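Local coordinates for Lmo2184 protein (PDB 5JOQ), which probably binds heme as the membrane-anchored substrate-binding lipoprotein of an iron-uptake ABC transporter, at residues 216-227 with 252-263; 118-126 with 185-194. All coordinates share one frame; numbering follows the deposited sequence.

Interaction 1: 216-227 with 252-263; sequences LQSANPDIILRA and FDAVKNNRVYDL. With CIT (citric acid), chain B.
Leu216 and Gln217, in the last turn of helix 213-219, receive the ring of Phe252 in the C-terminal lobe of this periplasmic-binding-protein fold, where strands 223-227 and 260-262 run parallel at a 20° axis angle. Leu216 CB lies at the ring's edge; Gln217 CA sits over one face, 3.7 Å from the centroid, a CH-pi contact. Phe252 is the N-cap residue of helix 253-256. Asn220, which leaves the first helix with positive phi, turns its amide to the start of the second: ND2 donates to Asp253 OD2 (3.2 Å), from above the carboxylate plane. A water donates to both Asn220 OD1 and Pro221 O and accepts from Ala254 N, bridging the loop to the helix N-terminus.

Asp222 takes a backbone bond from Thr168 on OD2 and binds a citrate, probably from the crystallisation liquor, only weakly. The same citrate lies at the guanidinium edge of Arg259 in one of its two conformers; in that copy alone, NH1 donates to citrate O2 (2.8 Å) and Ile223 CG1 packs over a guanidinium face. Ile224 begins the parallel ladder, its N bonding Arg259 O and its O accepting from Tyr261 N (both 2.9 Å). On the side-chain face shared with Val260, Ile224 also reaches Ala254 CB through CG1 (3.7 Å). Leu225 points to the other face, with CD2 against Tyr261 CB.

Arg226 continues the ladder and, bent at chi3 (-62°), returns its guanidinium to Asp262 side-on. NH2 also bridges to Asp240, so two carboxylates share this buried cation, and Phe243 adds a cation-pi contact. NE meets Asp262 OD1 at 2.9 Å and NH2 meets OD2 at 3.0 Å, both on the syn side, while Val260 CG1 lies 3.3 Å above the guanidinium centre.

Interaction 2: 118-126 with 185-194; sequences LDFTSIASM and HAYIGDLVKL
Asp190 OD2 is gripped by two donors, Ile123 N at the start of helix 123-136 (2.9 Å) and a water (2.6 Å) that in turn accepts from Ala124 N. The carboxylate of helix 187-194 thereby meets first-turn amides of the other helix, joining the two lobes of the periplasmic-binding-protein fold at their interface. Ile123 N approaches on the anti side, 33° out of the carboxylate plane, with an N-H...O angle of 163°. With Asp190 CG anti to its own N (chi1 -164°), the carboxylate extends from the helix to these amides, where the helix dipole would probably stabilise its negative charge.

The N-terminus of helix 123-136 has its own cap as well. Ser122 OG, on the N-cap residue, accepts from Ser125 N, and Ser122 CB rests against Asp190 OD2 at 3.4 Å. Just upstream, Asp119 OD1 takes both Thr121 N, closing an Asx turn, and Thr121 OG1, whose bond uses the syn lone pair. These bonds brace the turn in which Thr121 O comes beside Tyr187 N; the angle there is too poor for a hydrogen bond despite the short approach.

Beside these polar groups, Ile123 is a knob in a hole formed by Tyr187, Asp190, Leu191 and Leu194. Its CG1 stands at the edge of the Tyr187 ring, in the ring plane, while Leu191 CG lies over a face of that ring. Ala276 of helix 276-288 borders both Ile123 and Tyr187. The tip of the knob, Ile123 CD1, lies 3.9 Å from Leu191 CD2 and 3.6 Å from Leu194 CD1.

Both segments of interaction 2 precede those of interaction 1 in sequence, and their centres are about 21 Å apart, yet helix 187-194 connects them through its apolar side chains. Val192 CG2 packs on Leu225 CD1 at 3.6 Å, and Ile188 CG2 on Leu263 CD1 at 3.7 Å, so the helix that receives Ile123 also packs on the sheet to which interaction 1 contributes two parallel strands. Helix 276-288 touches both: Met283 meets Leu225 and Val192, while Ala276 borders Ile123. The centre of interaction 2 is about 7 Å from the chain centre, that of interaction 1 about 21 Å. In this fold the ligand cleft generally lies between the two lobes that interaction 2 joins; the citrate sits at interaction 1.

Interaction 1: 216-227 with 252-263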
loop_
_atom_site.group_PDB
_atom_site.type_symbol
_atom_site.label_atom_id
_atom_site.label_comp_id
_atom_site.label_asym_id
_atom_site.label_seq_id
_atom_site.Cartn_x
_atom_site.Cartn_y
_atom_site.Cartn_z
ATOM N N LEU A 216 6.295 11.463 -25.616
ATOM C CA LEU A 216 5.697 12.377 -24.639
ATOM C C LEU A 216 6.653 13.516 -24.306
ATOM O O LEU A 216 6.232 14.671 -24.156
ATOM C CB LEU A 216 5.309 11.616 -23.375
ATOM C CG LEU A 216 4.167 10.571 -23.563
ATOM C CD1 LEU A 216 4.022 9.719 -22.315
ATOM C CD2 LEU A 216 2.796 11.260 -23.857
ATOM N N GLN A 217 7.946 13.216 -24.206
ATOM C CA GLN A 217 8.912 14.283 -23.940
ATOM C C GLN A 217 8.906 15.317 -25.058
ATOM O O GLN A 217 8.996 16.529 -24.812
ATOM C CB GLN A 217 10.316 13.694 -23.766
ATOM C CG GLN A 217 11.356 14.798 -23.381
ATOM C CD GLN A 217 12.754 14.218 -23.113
ATOM O OE1 GLN A 217 12.888 13.293 -22.324
ATOM N NE2 GLN A 217 13.767 14.739 -23.781
ATOM N N SER A 218 8.840 14.860 -26.296
ATOM C CA SER A 218 8.787 15.789 -27.421
ATOM C C SER A 218 7.478 16.583 -27.407
ATOM O O SER A 218 7.452 17.765 -27.771
ATOM C CB SER A 218 8.919 15.005 -28.726
ATOM O OG SER A 218 8.855 15.850 -29.846
ATOM N N ALA A 219 6.385 15.959 -26.995
ATOM C CA ALA A 219 5.129 16.706 -26.907
ATOM C C ALA A 219 5.227 17.796 -25.844
ATOM O O ALA A 219 4.578 18.850 -25.959
ATOM C CB ALA A 219 3.968 15.767 -26.608
ATOM N N ASN A 220 6.011 17.547 -24.800
ATOM C CA ASN A 220 6.387 18.541 -23.797
ATOM C C ASN A 220 5.143 19.080 -23.080
ATOM O O ASN A 220 4.793 20.252 -23.270
ATOM C CB ASN A 220 7.163 19.678 -24.489
ATOM C CG ASN A 220 7.866 20.616 -23.505
ATOM O OD1 ASN A 220 8.173 20.248 -22.373
ATOM N ND2 ASN A 220 8.158 21.831 -23.957
ATOM N N PRO A 221 4.437 18.286 -22.276
ATOM C CA PRO A 221 3.260 18.829 -21.580
ATOM C C PRO A 221 3.652 19.971 -20.653
ATOM O O PRO A 221 4.716 19.955 -20.031
ATOM C CB PRO A 221 2.704 17.631 -20.788
ATOM C CG PRO A 221 3.955 16.714 -20.602
ATOM C CD PRO A 221 4.681 16.864 -21.944
ATOM N N ASP A 222 2.785 20.979 -20.569
ATOM C CA ASP A 222 2.987 22.036 -19.576
ATOM C C ASP A 222 2.960 21.468 -18.161
ATOM O O ASP A 222 3.728 21.886 -17.284
ATOM C CB ASP A 222 1.887 23.080 -19.720
ATOM C CG ASP A 222 1.996 23.870 -21.012
ATOM O OD1 ASP A 222 3.123 24.200 -21.388
ATOM O OD2 ASP A 222 0.947 24.137 -21.637
ATOM N N ILE A 223 2.058 20.530 -17.916
ATOM C CA ILE A 223 1.776 19.995 -16.586
ATOM C C ILE A 223 1.748 18.480 -16.653
ATOM O O ILE A 223 1.209 17.910 -17.612
ATOM C CB ILE A 223 0.416 20.506 -16.071
ATOM C CG1 ILE A 223 0.446 22.022 -15.874
ATOM C CG2 ILE A 223 -0.012 19.772 -14.774
ATOM C CD1 ILE A 223 -0.996 22.642 -15.721
ATOM N N ILE A 224 2.281 17.814 -15.616
ATOM C CA ILE A 224 2.100 16.366 -15.478
ATOM C C ILE A 224 1.305 16.105 -14.208
ATOM O O ILE A 224 1.609 16.692 -13.163
ATOM C CB ILE A 224 3.437 15.610 -15.452
ATOM C CG1 ILE A 224 4.223 15.865 -16.761
ATOM C CG2 ILE A 224 3.187 14.084 -15.196
ATOM C CD1 ILE A 224 5.682 15.339 -16.703
ATOM N N LEU A 225 0.251 15.288 -14.322
ATOM C CA LEU A 225 -0.570 14.833 -13.207
ATOM C C LEU A 225 -0.343 13.340 -13.026
ATOM O O LEU A 225 -0.248 12.607 -14.016
ATOM C CB LEU A 225 -2.076 15.069 -13.453
ATOM C CG LEU A 225 -2.511 16.492 -13.823
ATOM C CD1 LEU A 225 -4.046 16.543 -13.995
ATOM C CD2 LEU A 225 -2.033 17.511 -12.745
ATOM N N ARG A 226 -0.252 12.889 -11.762
ATOM C CA ARG A 226 -0.035 11.472 -11.467
ATOM C C ARG A 226 -1.088 10.979 -10.487
ATOM O O ARG A 226 -1.479 11.703 -9.574
ATOM C CB ARG A 226 1.379 11.218 -10.857
ATOM C CG ARG A 226 2.555 11.600 -11.804
ATOM C CD ARG A 226 3.942 11.284 -11.103
ATOM N NE ARG A 226 4.095 12.086 -9.870
ATOM C CZ ARG A 226 5.224 12.683 -9.511
ATOM N NH1 ARG A 226 6.296 12.574 -10.292
ATOM N NH2 ARG A 226 5.279 13.416 -8.405
ATOM N N ALA A 227 -1.558 9.749 -10.685
ATOM C CA ALA A 227 -2.517 9.120 -9.779
ATOM C C ALA A 227 -2.015 7.721 -9.438
ATOM O O ALA A 227 -1.739 6.925 -10.340
ATOM C CB ALA A 227 -3.916 9.023 -10.417
ATOM N N PHE A 252 11.867 16.255 -19.023
ATOM C CA PHE A 252 10.631 16.982 -19.346
ATOM C C PHE A 252 10.667 18.387 -18.751
ATOM O O PHE A 252 10.994 18.561 -17.576
ATOM C CB PHE A 252 9.409 16.277 -18.779
ATOM C CG PHE A 252 8.949 15.076 -19.575
ATOM C CD1 PHE A 252 9.788 13.983 -19.756
ATOM C CD2 PHE A 252 7.649 15.032 -20.080
ATOM C CE1 PHE A 252 9.352 12.852 -20.474
ATOM C CE2 PHE A 252 7.183 13.909 -20.797
ATOM C CZ PHE A 252 8.028 12.819 -20.991
ATOM N N ASP A 253 10.235 19.382 -19.532
ATOM C CA ASP A 253 10.120 20.748 -18.995
ATOM C C ASP A 253 9.227 20.811 -17.755
ATOM O O ASP A 253 9.494 21.594 -16.834
ATOM C CB ASP A 253 9.559 21.716 -20.053
ATOM C CG ASP A 253 10.599 22.178 -21.045
ATOM O OD1 ASP A 253 11.751 21.752 -20.963
ATOM O OD2 ASP A 253 10.265 23.001 -21.913
ATOM N N ALA A 254 8.129 20.051 -17.743
ATOM C CA ALA A 254 7.241 20.049 -16.575
ATOM C C ALA A 254 7.992 19.683 -15.307
ATOM O O ALA A 254 7.718 20.229 -14.230
ATOM C CB ALA A 254 6.090 19.058 -16.775
ATOM N N VAL A 255 8.891 18.704 -15.396
ATOM C CA VAL A 255 9.709 18.378 -14.225
ATOM C C VAL A 255 10.644 19.539 -13.891
ATOM O O VAL A 255 10.715 19.996 -12.742
ATOM C CB VAL A 255 10.484 17.077 -14.456
ATOM C CG1 VAL A 255 11.409 16.803 -13.253
ATOM C CG2 VAL A 255 9.470 15.921 -14.672
ATOM N N LYS A 256 11.346 20.065 -14.894
ATOM C CA LYS A 256 12.267 21.170 -14.613
ATOM C C LYS A 256 11.548 22.364 -13.990
ATOM O O LYS A 256 12.132 23.080 -13.165
ATOM C CB LYS A 256 12.980 21.592 -15.892
ATOM C CG LYS A 256 13.820 20.490 -16.509
ATOM C CD LYS A 256 14.391 20.951 -17.838
ATOM C CE LYS A 256 15.452 20.011 -18.366
ATOM N NZ LYS A 256 15.962 20.476 -19.701
ATOM N N ASN A 257 10.293 22.601 -14.368
ATOM C CA ASN A 257 9.538 23.776 -13.926
ATOM C C ASN A 257 8.708 23.515 -12.672
ATOM O O ASN A 257 7.929 24.391 -12.275
ATOM C CB ASN A 257 8.580 24.257 -15.030
ATOM C CG ASN A 257 9.296 24.750 -16.268
ATOM O OD1 ASN A 257 10.450 25.131 -16.203
ATOM N ND2 ASN A 257 8.604 24.741 -17.409
ATOM N N ASN A 258 8.805 22.325 -12.072
ATOM C CA ASN A 258 8.051 21.986 -10.861
ATOM C C ASN A 258 6.539 22.038 -11.114
ATOM O O ASN A 258 5.769 22.540 -10.296
ATOM C CB ASN A 258 8.449 22.908 -9.693
ATOM C CG ASN A 258 7.874 22.442 -8.348
ATOM O OD1 ASN A 258 7.785 21.224 -8.066
ATOM N ND2 ASN A 258 7.464 23.405 -7.516
ATOM N N ARG A 259 6.120 21.520 -12.266
ATOM C CA ARG A 259 4.717 21.456 -12.654
ATOM C C ARG A 259 4.241 20.001 -12.717
ATOM O O ARG A 259 3.537 19.598 -13.650
ATOM C CB ARG A 259 4.514 22.166 -14.001
ATOM C CG ARG A 259 5.074 23.628 -14.043
ATOM C CD ARG A 259 4.575 24.429 -15.276
ATOM N NE ARG A 259 3.140 24.732 -15.209
ATOM C CZ ARG A 259 2.450 25.389 -16.148
ATOM N NH1 ARG A 259 3.062 25.817 -17.236
ATOM N NH2 ARG A 259 1.144 25.614 -15.993
ATOM N N VAL A 260 4.623 19.199 -11.724
ATOM C CA VAL A 260 4.195 17.815 -11.613
ATOM C C VAL A 260 3.409 17.700 -10.318
ATOM O O VAL A 260 3.908 18.090 -9.253
ATOM C CB VAL A 260 5.392 16.844 -11.607
ATOM C CG1 VAL A 260 4.881 15.377 -11.595
ATOM C CG2 VAL A 260 6.330 17.122 -12.798
ATOM N N TYR A 261 2.173 17.188 -10.400
ATOM C CA TYR A 261 1.299 17.097 -9.236
ATOM C C TYR A 261 0.895 15.654 -9.012
ATOM O O TYR A 261 0.551 14.947 -9.962
ATOM C CB TYR A 261 0.019 17.945 -9.439
ATOM C CG TYR A 261 0.334 19.388 -9.667
ATOM C CD1 TYR A 261 0.547 19.876 -10.945
ATOM C CD2 TYR A 261 0.427 20.276 -8.594
ATOM C CE1 TYR A 261 0.858 21.231 -11.173
ATOM C CE2 TYR A 261 0.733 21.657 -8.810
ATOM C CZ TYR A 261 0.968 22.109 -10.104
ATOM O OH TYR A 261 1.280 23.439 -10.347
ATOM N N ASP A 262 0.838 15.253 -7.755
ATOM C CA ASP A 262 0.223 13.985 -7.380
ATOM C C ASP A 262 -1.226 14.241 -7.010
ATOM O O ASP A 262 -1.513 15.079 -6.143
ATOM C CB ASP A 262 0.974 13.365 -6.205
ATOM C CG ASP A 262 2.328 12.892 -6.625
ATOM O OD1 ASP A 262 2.347 12.044 -7.542
ATOM O OD2 ASP A 262 3.340 13.398 -6.095
ATOM N N LEU A 263 -2.132 13.548 -7.666
ATOM C CA LEU A 263 -3.549 13.767 -7.420
ATOM C C LEU A 263 -3.933 13.075 -6.123
ATOM O O LEU A 263 -3.666 11.879 -5.952
ATOM C CB LEU A 263 -4.384 13.225 -8.578
ATOM C CG LEU A 263 -4.161 13.917 -9.927
ATOM C CD1 LEU A 263 -5.026 13.214 -10.983
ATOM C CD2 LEU A 263 -4.543 15.425 -9.872
HETATM C C1 CIT B . 0.542 27.057 -19.127
HETATM O O1 CIT B . 0.233 26.914 -17.923
HETATM O O2 CIT B . 1.724 26.818 -19.450
HETATM C C2 CIT B . -0.499 27.486 -20.144
HETATM C C3 CIT B . 0.073 28.287 -21.320
HETATM O O7 CIT B . 0.455 27.313 -22.333
HETATM C C4 CIT B . -0.981 29.221 -21.925
HETATM C C5 CIT B . -0.438 29.985 -23.124
HETATM O O3 CIT B . 0.361 30.941 -22.980
HETATM O O4 CIT B . -0.797 29.688 -24.286
HETATM C C6 CIT B . 1.277 29.112 -20.855
HETATM O O5 CIT B . 1.096 30.136 -20.162
HETATM O O6 CIT B . 2.453 28.778 -21.131
HETATM O O HOH W 1 9.944 18.003 -22.573
HETATM O O HOH W 2 7.151 18.613 -20.122
HETATM O O HOH W 3 8.042 24.472 -22.271
HETATM O O HOH W 4 6.166 23.211 -18.063
#

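Interaction 2: 118-126 with 185-194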
loop_
_atom_site.group_PDB
_atom_site.type_symbol
_atom_site.label_atom_id
_atom_site.label_comp_id
_atom_site.label_asym_id
_atom_site.label_seq_id
_atom_site.Cartn_x
_atom_site.Cartn_y
_atom_site.Cartn_z
ATOM N N LEU A 118 -22.698 -0.016 -14.028
ATOM C CA LEU A 118 -22.916 1.407 -14.299
ATOM C C LEU A 118 -21.656 2.038 -14.886
ATOM O O LEU A 118 -20.558 1.788 -14.401
ATOM C CB LEU A 118 -23.263 2.127 -13.000
ATOM C CG LEU A 118 -24.360 1.431 -12.168
ATOM C CD1 LEU A 118 -24.603 2.194 -10.851
ATOM C CD2 LEU A 118 -25.641 1.302 -12.977
ATOM N N ASP A 119 -21.809 2.856 -15.928
ATOM C CA ASP A 119 -20.648 3.447 -16.602
ATOM C C ASP A 119 -20.237 4.727 -15.863
ATOM O O ASP A 119 -20.896 5.771 -15.989
ATOM C CB ASP A 119 -20.979 3.745 -18.062
ATOM C CG ASP A 119 -19.753 4.218 -18.841
ATOM O OD1 ASP A 119 -18.731 4.534 -18.201
ATOM O OD2 ASP A 119 -19.794 4.252 -20.080
ATOM N N PHE A 120 -19.145 4.654 -15.094
ATOM C CA PHE A 120 -18.605 5.810 -14.369
ATOM C C PHE A 120 -17.292 6.330 -14.989
ATOM O O PHE A 120 -16.416 6.874 -14.283
ATOM C CB PHE A 120 -18.424 5.446 -12.892
ATOM C CG PHE A 120 -19.746 5.377 -12.099
ATOM C CD1 PHE A 120 -20.980 5.517 -12.738
ATOM C CD2 PHE A 120 -19.735 5.177 -10.730
ATOM C CE1 PHE A 120 -22.203 5.492 -11.995
ATOM C CE2 PHE A 120 -20.933 5.124 -9.983
ATOM C CZ PHE A 120 -22.150 5.274 -10.594
ATOM N N THR A 121 -17.121 6.158 -16.304
ATOM C CA THR A 121 -15.879 6.613 -16.937
ATOM C C THR A 121 -15.881 8.105 -17.279
ATOM O O THR A 121 -14.840 8.611 -17.690
ATOM C CB THR A 121 -15.586 5.807 -18.209
ATOM O OG1 THR A 121 -16.702 5.905 -19.130
ATOM C CG2 THR A 121 -15.366 4.302 -17.841
ATOM N N SER A 122 -17.013 8.807 -17.144
ATOM C CA SER A 122 -17.055 10.265 -17.241
ATOM C C SER A 122 -18.121 10.780 -16.279
ATOM O O SER A 122 -18.976 10.028 -15.807
ATOM C CB SER A 122 -17.369 10.733 -18.686
ATOM O OG SER A 122 -18.677 10.309 -19.087
ATOM N N ILE A 123 -18.093 12.085 -16.004
ATOM C CA ILE A 123 -19.181 12.647 -15.199
ATOM C C ILE A 123 -20.508 12.516 -15.941
ATOM O O ILE A 123 -21.524 12.153 -15.349
ATOM C CB ILE A 123 -18.875 14.114 -14.825
ATOM C CG1 ILE A 123 -17.605 14.177 -13.918
ATOM C CG2 ILE A 123 -20.105 14.779 -14.122
ATOM C CD1 ILE A 123 -17.221 15.627 -13.525
ATOM N N ALA A 124 -20.519 12.826 -17.243
ATOM C CA ALA A 124 -21.763 12.749 -18.015
ATOM C C ALA A 124 -22.339 11.335 -18.001
ATOM O O ALA A 124 -23.563 11.154 -17.895
ATOM C CB ALA A 124 -21.520 13.212 -19.450
ATOM N N SER A 125 -21.480 10.316 -18.149
ATOM C CA SER A 125 -21.991 8.952 -18.099
ATOM C C SER A 125 -22.541 8.643 -16.724
ATOM O O SER A 125 -23.606 8.030 -16.612
ATOM C CB SER A 125 -20.900 7.944 -18.490
ATOM O OG SER A 125 -20.701 7.987 -19.926
ATOM N N MET A 126 -21.841 9.074 -15.658
ATOM C CA MET A 126 -22.385 8.884 -14.307
ATOM C C MET A 126 -23.758 9.545 -14.164
ATOM O O MET A 126 -24.674 8.978 -13.556
ATOM C CB MET A 126 -21.412 9.455 -13.246
ATOM C CG MET A 126 -21.927 9.254 -11.818
ATOM S SD MET A 126 -20.836 9.957 -10.549
ATOM C CE MET A 126 -20.992 11.733 -10.910
ATOM N N HIS A 185 -10.863 9.462 -22.374
ATOM C CA HIS A 185 -11.942 8.475 -22.224
ATOM C C HIS A 185 -12.048 7.884 -20.831
ATOM O O HIS A 185 -13.011 7.131 -20.563
ATOM C CB HIS A 185 -11.799 7.323 -23.238
ATOM C CG HIS A 185 -11.727 7.802 -24.653
ATOM N ND1 HIS A 185 -12.760 8.485 -25.260
ATOM C CD2 HIS A 185 -10.736 7.728 -25.569
ATOM C CE1 HIS A 185 -12.408 8.813 -26.493
ATOM N NE2 HIS A 185 -11.188 8.347 -26.711
ATOM N N ALA A 186 -11.107 8.184 -19.946
ATOM C CA ALA A 186 -11.177 7.769 -18.552
ATOM C C ALA A 186 -11.588 8.952 -17.683
ATOM O O ALA A 186 -11.486 10.107 -18.095
ATOM C CB ALA A 186 -9.821 7.208 -18.075
ATOM N N TYR A 187 -12.015 8.651 -16.447
ATOM C CA TYR A 187 -12.614 9.690 -15.603
ATOM C C TYR A 187 -11.636 10.825 -15.290
ATOM O O TYR A 187 -12.002 12.006 -15.344
ATOM C CB TYR A 187 -13.130 9.054 -14.313
ATOM C CG TYR A 187 -13.464 10.056 -13.199
ATOM C CD1 TYR A 187 -14.465 11.027 -13.376
ATOM C CD2 TYR A 187 -12.800 10.005 -11.975
ATOM C CE1 TYR A 187 -14.796 11.932 -12.369
ATOM C CE2 TYR A 187 -13.122 10.893 -10.952
ATOM C CZ TYR A 187 -14.127 11.840 -11.151
ATOM O OH TYR A 187 -14.443 12.711 -10.149
ATOM N N ILE A 188 -10.392 10.497 -14.930
ATOM C CA ILE A 188 -9.460 11.583 -14.640
ATOM C C ILE A 188 -9.195 12.387 -15.909
ATOM O O ILE A 188 -9.022 13.604 -15.847
ATOM C CB ILE A 188 -8.136 11.068 -14.046
ATOM C CG1 ILE A 188 -8.368 10.286 -12.742
ATOM C CG2 ILE A 188 -7.134 12.258 -13.825
ATOM C CD1 ILE A 188 -8.915 11.108 -11.646
ATOM N N GLY A 189 -9.160 11.739 -17.076
ATOM C CA GLY A 189 -9.102 12.499 -18.332
ATOM C C GLY A 189 -10.302 13.414 -18.533
ATOM O O GLY A 189 -10.172 14.531 -19.066
ATOM N N ASP A 190 -11.491 12.944 -18.141
ATOM C CA ASP A 190 -12.681 13.786 -18.227
ATOM C C ASP A 190 -12.559 15.019 -17.323
ATOM O O ASP A 190 -12.966 16.123 -17.704
ATOM C CB ASP A 190 -13.921 12.962 -17.860
ATOM C CG ASP A 190 -15.204 13.629 -18.284
ATOM O OD1 ASP A 190 -15.257 14.106 -19.443
ATOM O OD2 ASP A 190 -16.150 13.702 -17.485
ATOM N N LEU A 191 -12.005 14.855 -16.113
ATOM C CA LEU A 191 -11.837 16.020 -15.231
ATOM C C LEU A 191 -10.903 17.046 -15.853
ATOM O O LEU A 191 -11.177 18.255 -15.816
ATOM C CB LEU A 191 -11.291 15.587 -13.860
ATOM C CG LEU A 191 -12.201 14.688 -13.025
ATOM C CD1 LEU A 191 -11.396 14.288 -11.777
ATOM C CD2 LEU A 191 -13.410 15.520 -12.560
ATOM N N VAL A 192 -9.773 16.585 -16.405
ATOM C CA VAL A 192 -8.843 17.500 -17.059
ATOM C C VAL A 192 -9.545 18.244 -18.191
ATOM O O VAL A 192 -9.421 19.466 -18.326
ATOM C CB VAL A 192 -7.612 16.737 -17.571
ATOM C CG1 VAL A 192 -6.781 17.634 -18.507
ATOM C CG2 VAL A 192 -6.724 16.269 -16.375
ATOM N N LYS A 193 -10.296 17.508 -19.019
ATOM C CA LYS A 193 -11.008 18.123 -20.138
ATOM C C LYS A 193 -11.983 19.188 -19.654
ATOM O O LYS A 193 -12.054 20.293 -20.208
ATOM C CB LYS A 193 -11.765 17.045 -20.929
ATOM C CG LYS A 193 -12.538 17.599 -22.162
ATOM C CD LYS A 193 -13.307 16.495 -22.935
ATOM C CE LYS A 193 -14.721 16.275 -22.365
ATOM N NZ LYS A 193 -15.582 15.303 -23.152
ATOM N N LEU A 194 -12.790 18.851 -18.652
ATOM C CA LEU A 194 -13.820 19.775 -18.187
ATOM C C LEU A 194 -13.203 21.025 -17.579
ATOM O O LEU A 194 -13.777 22.113 -17.689
ATOM C CB LEU A 194 -14.710 19.075 -17.166
ATOM C CG LEU A 194 -15.629 17.950 -17.733
ATOM C CD1 LEU A 194 -16.292 17.202 -16.575
ATOM C CD2 LEU A 194 -16.695 18.473 -18.675
HETATM O O HOH W 5 -18.471 14.393 -18.557
#